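Local coordinates for protein PPR (Rhodospirillum centenum, PDB 1MZU) that senses light and probably acts as a histidine kinase that signals by phosphorylation, represented here by its N-terminal photoactive yellow protein domain, at residues H45-T50 against R57-V62; G82-G87 against D121-F126. All blocks are in the same frame, centred on the assembly; numbering follows the deposited sequence.

Contact 1: residues H45-T50 against R57-V62; sequences HRYNRT and RIPERV. With HC4 (4'-hydroxycinnamic acid), chain D.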
ATOM      1  N   HIS A  45      -8.829   2.645  -0.982  1.00 37.05           N
ATOM      2  CA  HIS A  45      -9.704   3.221  -1.991  1.00 36.93           C
ATOM      3  C   HIS A  45      -9.431   2.610  -3.364  1.00 35.93           C
ATOM      4  O   HIS A  45     -10.371   2.326  -4.107  1.00 38.17           O
ATOM      5  CB  HIS A  45      -9.631   4.758  -1.983  1.00 40.41           C
ATOM      6  CG  HIS A  45     -10.259   5.381  -0.771  1.00 41.45           C
ATOM      7  ND1 HIS A  45     -11.573   5.797  -0.739  1.00 44.70           N
ATOM      8  CD2 HIS A  45      -9.765   5.618   0.466  1.00 42.10           C
ATOM      9  CE1 HIS A  45     -11.863   6.256   0.465  1.00 42.48           C
ATOM     10  NE2 HIS A  45     -10.782   6.160   1.216  1.00 43.26           N
ATOM     11  N   ARG A  46      -8.156   2.358  -3.683  1.00 34.13           N
ATOM     12  CA  ARG A  46      -7.777   1.722  -4.951  1.00 34.35           C
ATOM     13  C   ARG A  46      -6.803   0.593  -4.671  1.00 36.06           C
ATOM     14  O   ARG A  46      -5.920   0.727  -3.820  1.00 33.76           O
ATOM     15  CB  ARG A  46      -7.133   2.701  -5.947  1.00 38.74           C
ATOM     16  CG  ARG A  46      -7.940   3.929  -6.356  1.00 37.27           C
ATOM     17  CD  ARG A  46      -9.253   3.614  -7.053  1.00 43.32           C
ATOM     18  NE  ARG A  46     -10.038   4.841  -7.155  1.00 48.75           N
ATOM     19  CZ  ARG A  46     -11.066   5.166  -6.373  1.00 49.45           C
ATOM     20  NH1 ARG A  46     -11.480   4.346  -5.418  1.00 50.05           N
ATOM     21  NH2 ARG A  46     -11.627   6.363  -6.494  1.00 47.62           N
ATOM     22  N   TYR A  47      -6.928  -0.490  -5.439  1.00 35.44           N
ATOM     23  CA  TYR A  47      -6.087  -1.679  -5.277  1.00 38.57           C
ATOM     24  C   TYR A  47      -5.948  -2.338  -6.658  1.00 41.89           C
ATOM     25  O   TYR A  47      -6.920  -2.927  -7.152  1.00 42.93           O
ATOM     26  CB  TYR A  47      -6.791  -2.638  -4.286  1.00 36.25           C
ATOM     27  CG  TYR A  47      -5.945  -3.751  -3.713  1.00 33.45           C
ATOM     28  CD1 TYR A  47      -5.175  -3.545  -2.552  1.00 34.48           C
ATOM     29  CD2 TYR A  47      -5.907  -5.025  -4.320  1.00 36.06           C
ATOM     30  CE1 TYR A  47      -4.375  -4.596  -2.004  1.00 34.93           C
ATOM     31  CE2 TYR A  47      -5.123  -6.071  -3.792  1.00 32.98           C
ATOM     32  CZ  TYR A  47      -4.358  -5.852  -2.642  1.00 36.76           C
ATOM     33  OH  TYR A  47      -3.561  -6.871  -2.183  1.00 36.54           O
ATOM     34  N   ASN A  48      -4.752  -2.276  -7.258  1.00 45.02           N
ATOM     35  CA  ASN A  48      -4.532  -2.868  -8.588  1.00 47.77           C
ATOM     36  C   ASN A  48      -4.335  -4.392  -8.664  1.00 48.63           C
ATOM     37  O   ASN A  48      -4.166  -5.048  -7.638  1.00 52.21           O
ATOM     38  CB  ASN A  48      -3.455  -2.098  -9.400  1.00 49.77           C
ATOM     39  CG  ASN A  48      -2.017  -2.429  -9.005  1.00 48.99           C
ATOM     40  OD1 ASN A  48      -1.738  -2.861  -7.889  1.00 54.65           O
ATOM     41  ND2 ASN A  48      -1.092  -2.207  -9.933  1.00 46.58           N
ATOM     42  N   ARG A  49      -4.355  -4.920  -9.893  1.00 50.11           N
ATOM     43  CA  ARG A  49      -4.205  -6.351 -10.191  1.00 47.89           C
ATOM     44  C   ARG A  49      -2.804  -6.928  -9.996  1.00 48.78           C
ATOM     45  O   ARG A  49      -2.663  -8.117  -9.681  1.00 46.87           O
ATOM     46  CB  ARG A  49      -4.693  -6.644 -11.606  1.00 51.66           C
ATOM     47  N   THR A  50      -1.778  -6.097 -10.204  1.00 47.63           N
ATOM     48  CA  THR A  50      -0.375  -6.508 -10.033  1.00 47.53           C
ATOM     49  C   THR A  50      -0.130  -6.840  -8.561  1.00 45.93           C
ATOM     50  O   THR A  50       0.558  -7.812  -8.252  1.00 43.46           O
ATOM     51  CB  THR A  50       0.604  -5.387 -10.444  1.00 48.01           C
ATOM     52  OG1 THR A  50       0.206  -4.844 -11.706  1.00 51.84           O
ATOM     53  CG2 THR A  50       2.031  -5.924 -10.564  1.00 49.77           C
ATOM     54  N   ARG A  57      -4.985 -11.507  -2.895  1.00 54.38           N
ATOM     55  CA  ARG A  57      -6.205 -10.817  -2.471  1.00 53.10           C
ATOM     56  C   ARG A  57      -7.008 -10.272  -3.633  1.00 51.77           C
ATOM     57  O   ARG A  57      -6.450  -9.706  -4.564  1.00 53.86           O
ATOM     58  CB  ARG A  57      -5.895  -9.655  -1.513  1.00 53.49           C
ATOM     59  CG  ARG A  57      -5.772 -10.016  -0.040  1.00 54.03           C
ATOM     60  CD  ARG A  57      -4.433 -10.654   0.278  1.00 56.50           C
ATOM     61  NE  ARG A  57      -4.250 -10.883   1.707  1.00 59.74           N
ATOM     62  CZ  ARG A  57      -3.288 -11.640   2.234  1.00 62.57           C
ATOM     63  NH1 ARG A  57      -2.408 -12.250   1.449  1.00 61.38           N
ATOM     64  NH2 ARG A  57      -3.212 -11.795   3.551  1.00 62.59           N
ATOM     65  N   ILE A  58      -8.327 -10.428  -3.544  1.00 51.65           N
ATOM     66  CA  ILE A  58      -9.271  -9.951  -4.553  1.00 49.91           C
ATOM     67  C   ILE A  58      -9.542  -8.474  -4.202  1.00 45.61           C
ATOM     68  O   ILE A  58      -9.834  -8.169  -3.044  1.00 43.57           O
ATOM     69  CB  ILE A  58     -10.590 -10.823  -4.553  1.00 51.75           C
ATOM     70  CG1 ILE A  58     -10.317 -12.212  -5.148  1.00 55.93           C
ATOM     71  CG2 ILE A  58     -11.712 -10.165  -5.374  1.00 51.52           C
ATOM     72  CD1 ILE A  58      -9.639 -13.226  -4.222  1.00 58.10           C
ATOM     73  N   PRO A  59      -9.412  -7.544  -5.181  1.00 44.68           N
ATOM     74  CA  PRO A  59      -9.641  -6.106  -4.956  1.00 43.48           C
ATOM     75  C   PRO A  59     -10.983  -5.675  -4.372  1.00 43.47           C
ATOM     76  O   PRO A  59     -11.028  -4.728  -3.611  1.00 41.00           O
ATOM     77  CB  PRO A  59      -9.444  -5.513  -6.352  1.00 43.55           C
ATOM     78  CG  PRO A  59      -8.407  -6.384  -6.926  1.00 44.91           C
ATOM     79  CD  PRO A  59      -8.890  -7.757  -6.547  1.00 45.98           C
ATOM     80  N   GLU A  60     -12.055  -6.399  -4.689  1.00 45.75           N
ATOM     81  CA  GLU A  60     -13.394  -6.033  -4.220  1.00 49.15           C
ATOM     82  C   GLU A  60     -13.757  -6.223  -2.745  1.00 49.52           C
ATOM     83  O   GLU A  60     -14.584  -5.484  -2.210  1.00 51.63           O
ATOM     84  CB  GLU A  60     -14.461  -6.612  -5.153  1.00 50.37           C
ATOM     85  CG  GLU A  60     -14.493  -5.943  -6.532  1.00 53.30           C
ATOM     86  CD  GLU A  60     -13.374  -6.404  -7.475  1.00 55.45           C
ATOM     87  OE1 GLU A  60     -12.561  -5.551  -7.899  1.00 53.60           O
ATOM     88  OE2 GLU A  60     -13.335  -7.606  -7.824  1.00 57.90           O
ATOM     89  N   ARG A  61     -13.131  -7.193  -2.087  1.00 51.62           N
ATOM     90  CA  ARG A  61     -13.371  -7.440  -0.658  1.00 53.88           C
ATOM     91  C   ARG A  61     -12.377  -6.650   0.204  1.00 52.53           C
ATOM     92  O   ARG A  61     -12.616  -6.403   1.387  1.00 53.81           O
ATOM     93  CB  ARG A  61     -13.300  -8.946  -0.331  1.00 56.83           C
ATOM     94  CG  ARG A  61     -12.038  -9.655  -0.808  1.00 59.31           C
ATOM     95  CD  ARG A  61     -12.135 -11.166  -0.582  1.00 64.52           C
ATOM     96  NE  ARG A  61     -10.959 -11.876  -1.097  1.00 66.06           N
ATOM     97  CZ  ARG A  61      -9.816 -12.051  -0.431  1.00 66.73           C
ATOM     98  NH1 ARG A  61      -9.667 -11.579   0.802  1.00 66.55           N
ATOM     99  NH2 ARG A  61      -8.805 -12.684  -1.012  1.00 65.58           N
ATOM    100  N   VAL A  62     -11.297  -6.207  -0.438  1.00 49.95           N
ATOM    101  CA  VAL A  62     -10.220  -5.443   0.191  1.00 47.59           C
ATOM    102  C   VAL A  62     -10.489  -3.921   0.219  1.00 45.06           C
ATOM    103  O   VAL A  62     -10.096  -3.250   1.171  1.00 44.66           O
ATOM    104  CB  VAL A  62      -8.855  -5.841  -0.478  1.00 49.42           C
ATOM    105  CG1 VAL A  62      -7.744  -4.907  -0.124  1.00 54.24           C
ATOM    106  CG2 VAL A  62      -8.463  -7.227  -0.013  1.00 47.56           C
TER
HETATM  107  C1  HC4 D 130       1.415  -8.435   6.079  1.00 39.21           C
HETATM  108  O1  HC4 D 130       0.474  -8.777   6.869  1.00 32.92           O
HETATM  109  C2  HC4 D 130       1.248  -8.169   4.673  1.00 34.15           C
HETATM  110  C3  HC4 D 130       0.107  -8.409   4.037  1.00 36.32           C
HETATM  111  C1' HC4 D 130      -0.237  -7.917   2.734  1.00 34.98           C
HETATM  112  C2' HC4 D 130      -1.547  -8.259   2.168  1.00 36.06           C
HETATM  113  C3' HC4 D 130      -1.942  -7.711   0.927  1.00 35.68           C
HETATM  114  C4' HC4 D 130      -1.092  -6.776   0.269  1.00 33.91           C
HETATM  115  C5' HC4 D 130       0.171  -6.444   0.821  1.00 33.12           C
HETATM  116  C6' HC4 D 130       0.562  -6.997   2.040  1.00 31.66           C
HETATM  117  O4' HC4 D 130      -1.431  -6.239  -0.883  1.00 30.26           O
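Tyr47 holds its CG anti to the backbone N (chi1 -165°), which sends the ring from the end of strand 44-47 across helix 59-62, where Val62 also places its CG1 anti to N. The site is the phenol end of the chromophore pocket in a photoactive yellow protein, a PAS domain. Val62 CG1 comes over one face of the Tyr47 ring as a CH-pi contact, 4.0 Å from the ring centroid and displaced toward the rim, above CD1 and CE1. The side chains of Pro59 and Tyr47 cross at about a right angle, and Pro59 meets the ring edge, with CG 3.9 Å from Tyr47 CD2. The backbone of Tyr47 is touched as well, since Pro59 CB packs 3.7 Å from Tyr47 O. Thus flanked on a face and an edge, the ring has its hydroxyl at the chromophore: Tyr47 OH is hydrogen-bonded to O4' of 4'-hydroxycinnamic acid at 2.6 Å and also to Ser55 OG. Glu51 OE2 is hydrogen-bonded to the chromophore too, and Asn48, at the N-cap, makes a weak hydrogen bond to Glu51 N. Arg57 touches Tyr47 OH with its CB, then bends at chi2 (78°) to lead its end away along the chromophore. Its NH1 is hydrogen-bonded to Ser55 O, and C2' of the chromophore sits 3.7 Å from the Arg57 guanidinium plane, over the centre of that group.

Contact 2: residues G82-G87 against D121-F126; sequences GRFMDG and DRYWIF
Phe84 meets Tyr123 where helix 78-89 lies against the middle strand of the five-stranded antiparallel sheet of the PAS fold, a buried contact made mostly by the side chains of Phe84 and Tyr123. The helical segment begins at Gly82, whose carbonyl O accepts the backbone N of Asp86 at 3.0 Å, and this regular turn carries Phe84 on the side of the helix that can reach the sheet. Phe84 sets its CG anti to the backbone N (chi1 176°), and the ring thereby extends from the helix toward strand 122-128. There it presents an edge to Tyr123 in an offset edge-to-face pair, with centroids 5.6 Å apart and planes at 87°. The approach is off-centre: the CE1 and CZ atoms of Phe84 lie by the root of the tyrosine side chain and one flank of its ring, not over the middle. Phe84 also meets the ring of Phe68, at about 35° between planes, and touches Val38 and Met114 of the two strands flanking 122-128. One turn beyond comes Gly87, which has no side chain, while the next residue, Val88, is touched by Tyr123. Strand alternation decides which residues take part: Tyr123 and Ile125 point to the helix, whereas Trp124 turns to the other face of the sheet, where its NE1 is hydrogen-bonded to Asp21 OD1. The Phe84 side chain is about 13 Å from the bound 4'-hydroxycinnamic acid, so the pair belongs to the hydrophobic core rather than the pocket. Its closest approaches include Phe84 CE1 to Tyr123 CB and Phe84 CZ to Tyr123 CD1, each 4.0 Å.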
ATOM      1  N   GLY A  82       4.301   3.318  11.104  1.00 28.81           N
ATOM      2  CA  GLY A  82       4.819   4.465  11.844  1.00 28.09           C
ATOM      3  C   GLY A  82       5.270   5.531  10.857  1.00 28.04           C
ATOM      4  O   GLY A  82       4.947   6.705  11.026  1.00 27.80           O
ATOM      5  N   ARG A  83       5.941   5.094   9.785  1.00 27.09           N
ATOM      6  CA  ARG A  83       6.417   5.976   8.705  1.00 30.45           C
ATOM      7  C   ARG A  83       5.231   6.627   7.983  1.00 28.83           C
ATOM      8  O   ARG A  83       5.294   7.795   7.599  1.00 29.00           O
ATOM      9  CB  ARG A  83       7.249   5.181   7.704  1.00 27.26           C
ATOM     10  CG  ARG A  83       8.694   5.605   7.636  1.00 42.22           C
ATOM     11  CD  ARG A  83       9.503   4.569   6.925  1.00 39.02           C
ATOM     12  NE  ARG A  83      10.903   4.926   6.753  1.00 40.14           N
ATOM     13  CZ  ARG A  83      11.895   4.038   6.719  1.00 41.92           C
ATOM     14  NH1 ARG A  83      11.646   2.737   6.870  1.00 42.93           N
ATOM     15  NH2 ARG A  83      13.128   4.436   6.446  1.00 41.87           N
ATOM     16  N   PHE A  84       4.143   5.866   7.847  1.00 28.56           N
ATOM     17  CA  PHE A  84       2.908   6.362   7.229  1.00 27.81           C
ATOM     18  C   PHE A  84       2.257   7.440   8.106  1.00 25.10           C
ATOM     19  O   PHE A  84       1.915   8.511   7.604  1.00 28.85           O
ATOM     20  CB  PHE A  84       1.906   5.212   6.959  1.00 24.68           C
ATOM     21  CG  PHE A  84       0.566   5.678   6.412  1.00 29.00           C
ATOM     22  CD1 PHE A  84       0.442   6.050   5.063  1.00 28.41           C
ATOM     23  CD2 PHE A  84      -0.570   5.771   7.251  1.00 31.15           C
ATOM     24  CE1 PHE A  84      -0.784   6.514   4.545  1.00 24.86           C
ATOM     25  CE2 PHE A  84      -1.816   6.235   6.743  1.00 30.09           C
ATOM     26  CZ  PHE A  84      -1.916   6.609   5.384  1.00 31.42           C
ATOM     27  N   MET A  85       2.102   7.145   9.402  1.00 29.71           N
ATOM     28  CA  MET A  85       1.492   8.056  10.386  1.00 30.39           C
ATOM     29  C   MET A  85       2.226   9.392  10.487  1.00 33.26           C
ATOM     30  O   MET A  85       1.587  10.442  10.568  1.00 32.61           O
ATOM     31  CB  MET A  85       1.408   7.391  11.770  1.00 36.35           C
ATOM     32  CG  MET A  85       0.671   8.221  12.870  1.00 45.80           C
ATOM     33  SD  MET A  85       1.720   9.459  13.758  1.00 58.11           S
ATOM     34  CE  MET A  85       0.501  10.400  14.713  1.00 50.95           C
ATOM     35  N   ASP A  86       3.559   9.335  10.465  1.00 31.78           N
ATOM     36  CA  ASP A  86       4.418  10.517  10.527  1.00 33.57           C
ATOM     37  C   ASP A  86       4.322  11.357   9.268  1.00 34.36           C
ATOM     38  O   ASP A  86       4.369  12.578   9.339  1.00 34.42           O
ATOM     39  CB  ASP A  86       5.880  10.124  10.770  1.00 33.90           C
ATOM     40  CG  ASP A  86       6.138   9.715  12.198  1.00 32.60           C
ATOM     41  OD1 ASP A  86       5.505  10.283  13.108  1.00 30.04           O
ATOM     42  OD2 ASP A  86       6.979   8.827  12.412  1.00 37.02           O
ATOM     43  N   GLY A  87       4.146  10.685   8.129  1.00 34.81           N
ATOM     44  CA  GLY A  87       4.013  11.354   6.843  1.00 35.54           C
ATOM     45  C   GLY A  87       2.711  12.130   6.707  1.00 37.65           C
ATOM     46  O   GLY A  87       2.715  13.245   6.187  1.00 38.77           O
ATOM     47  N   ASP A 121      -6.075  14.083   1.117  1.00 54.26           N
ATOM     48  CA  ASP A 121      -6.363  12.970   2.040  1.00 52.39           C
ATOM     49  C   ASP A 121      -6.064  11.592   1.421  1.00 50.87           C
ATOM     50  O   ASP A 121      -6.258  10.576   2.063  1.00 50.24           O
ATOM     51  CB  ASP A 121      -7.823  13.045   2.578  1.00 53.66           C
ATOM     52  CG  ASP A 121      -8.150  11.968   3.635  1.00 56.40           C
ATOM     53  OD1 ASP A 121      -9.238  11.354   3.549  1.00 58.34           O
ATOM     54  OD2 ASP A 121      -7.323  11.731   4.545  1.00 58.30           O
ATOM     55  N   ARG A 122      -5.562  11.561   0.187  1.00 47.68           N
ATOM     56  CA  ARG A 122      -5.240  10.297  -0.482  1.00 44.79           C
ATOM     57  C   ARG A 122      -3.734  10.078  -0.579  1.00 41.95           C
ATOM     58  O   ARG A 122      -2.981  11.029  -0.771  1.00 41.29           O
ATOM     59  CB  ARG A 122      -5.917  10.200  -1.860  1.00 45.92           C
ATOM     60  CG  ARG A 122      -7.450  10.216  -1.818  1.00 46.32           C
ATOM     61  CD  ARG A 122      -8.037   9.163  -0.861  1.00 48.17           C
ATOM     62  NE  ARG A 122      -9.338   9.563  -0.319  1.00 49.27           N
ATOM     63  CZ  ARG A 122     -10.500   9.419  -0.952  1.00 51.30           C
ATOM     64  NH1 ARG A 122     -10.546   8.882  -2.168  1.00 55.23           N
ATOM     65  NH2 ARG A 122     -11.623   9.800  -0.365  1.00 53.07           N
ATOM     66  N   TYR A 123      -3.298   8.834  -0.362  1.00 38.79           N
ATOM     67  CA  TYR A 123      -1.877   8.475  -0.377  1.00 37.97           C
ATOM     68  C   TYR A 123      -1.626   7.184  -1.144  1.00 38.25           C
ATOM     69  O   TYR A 123      -2.466   6.286  -1.161  1.00 39.19           O
ATOM     70  CB  TYR A 123      -1.351   8.311   1.062  1.00 36.52           C
ATOM     71  CG  TYR A 123      -1.597   9.499   1.962  1.00 36.99           C
ATOM     72  CD1 TYR A 123      -2.765   9.573   2.761  1.00 37.92           C
ATOM     73  CD2 TYR A 123      -0.716  10.602   1.962  1.00 36.58           C
ATOM     74  CE1 TYR A 123      -3.057  10.732   3.534  1.00 38.69           C
ATOM     75  CE2 TYR A 123      -0.998  11.771   2.740  1.00 38.93           C
ATOM     76  CZ  TYR A 123      -2.170  11.824   3.515  1.00 39.88           C
ATOM     77  OH  TYR A 123      -2.468  12.951   4.249  1.00 37.92           O
ATOM     78  N   TRP A 124      -0.428   7.076  -1.706  1.00 33.91           N
ATOM     79  CA  TRP A 124      -0.022   5.924  -2.494  1.00 33.97           C
ATOM     80  C   TRP A 124       1.070   5.085  -1.871  1.00 32.15           C
ATOM     81  O   TRP A 124       1.987   5.605  -1.229  1.00 31.61           O
ATOM     82  CB  TRP A 124       0.472   6.362  -3.868  1.00 36.82           C
ATOM     83  CG  TRP A 124      -0.589   6.799  -4.799  1.00 37.54           C
ATOM     84  CD1 TRP A 124      -0.886   8.073  -5.145  1.00 35.19           C
ATOM     85  CD2 TRP A 124      -1.510   5.961  -5.497  1.00 38.94           C
ATOM     86  NE1 TRP A 124      -1.951   8.101  -6.013  1.00 39.57           N
ATOM     87  CE2 TRP A 124      -2.355   6.814  -6.253  1.00 40.26           C
ATOM     88  CE3 TRP A 124      -1.707   4.567  -5.565  1.00 37.99           C
ATOM     89  CZ2 TRP A 124      -3.397   6.317  -7.070  1.00 40.27           C
ATOM     90  CZ3 TRP A 124      -2.742   4.065  -6.375  1.00 37.83           C
ATOM     91  CH2 TRP A 124      -3.573   4.945  -7.120  1.00 40.26           C
ATOM     92  N   ILE A 125       0.957   3.780  -2.092  1.00 27.06           N
ATOM     93  CA  ILE A 125       1.916   2.797  -1.613  1.00 29.08           C
ATOM     94  C   ILE A 125       2.261   1.947  -2.850  1.00 31.62           C
ATOM     95  O   ILE A 125       1.381   1.271  -3.406  1.00 28.11           O
ATOM     96  CB  ILE A 125       1.321   1.880  -0.484  1.00 28.86           C
ATOM     97  CG1 ILE A 125       0.761   2.723   0.672  1.00 28.87           C
ATOM     98  CG2 ILE A 125       2.403   0.901   0.018  1.00 26.78           C
ATOM     99  CD1 ILE A 125      -0.158   1.993   1.661  1.00 34.12           C
ATOM    100  N   PHE A 126       3.517   2.028  -3.298  1.00 27.56           N
ATOM    101  CA  PHE A 126       3.997   1.265  -4.453  1.00 27.36           C
ATOM    102  C   PHE A 126       4.841   0.106  -3.983  1.00 29.75           C
ATOM    103  O   PHE A 126       5.679   0.252  -3.090  1.00 29.80           O
ATOM    104  CB  PHE A 126       4.778   2.150  -5.428  1.00 30.52           C
ATOM    105  CG  PHE A 126       3.967   3.274  -5.999  1.00 32.01           C
ATOM    106  CD1 PHE A 126       2.847   3.000  -6.801  1.00 35.85           C
ATOM    107  CD2 PHE A 126       4.288   4.611  -5.707  1.00 35.19           C
ATOM    108  CE1 PHE A 126       2.041   4.041  -7.312  1.00 35.71           C
ATOM    109  CE2 PHE A 126       3.494   5.673  -6.209  1.00 38.36           C
ATOM    110  CZ  PHE A 126       2.359   5.384  -7.018  1.00 38.04           C
TER

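From the N terminus, the chain first runs through strand 34-39 and then into 44-47, an outermost strand of the sheet. Contact 1 closes a short loop around helix 49-55, tying that edge strand to helix 59-62 beside the chromophore. Only later does contact 2 open, on helix 78-89; its much longer loop takes in strands 94-102 and 107-116 before strand 122-128 returns to the centre of the sheet. The two loops follow in series, neither nesting nor crossing, with contact centres 18 Å apart on opposite sides of the chain's centre. Strand 34-39 lies between strands 44-47 and 122-128, yet His45 ND1 still packs 3.6 Å from Arg122 NH1.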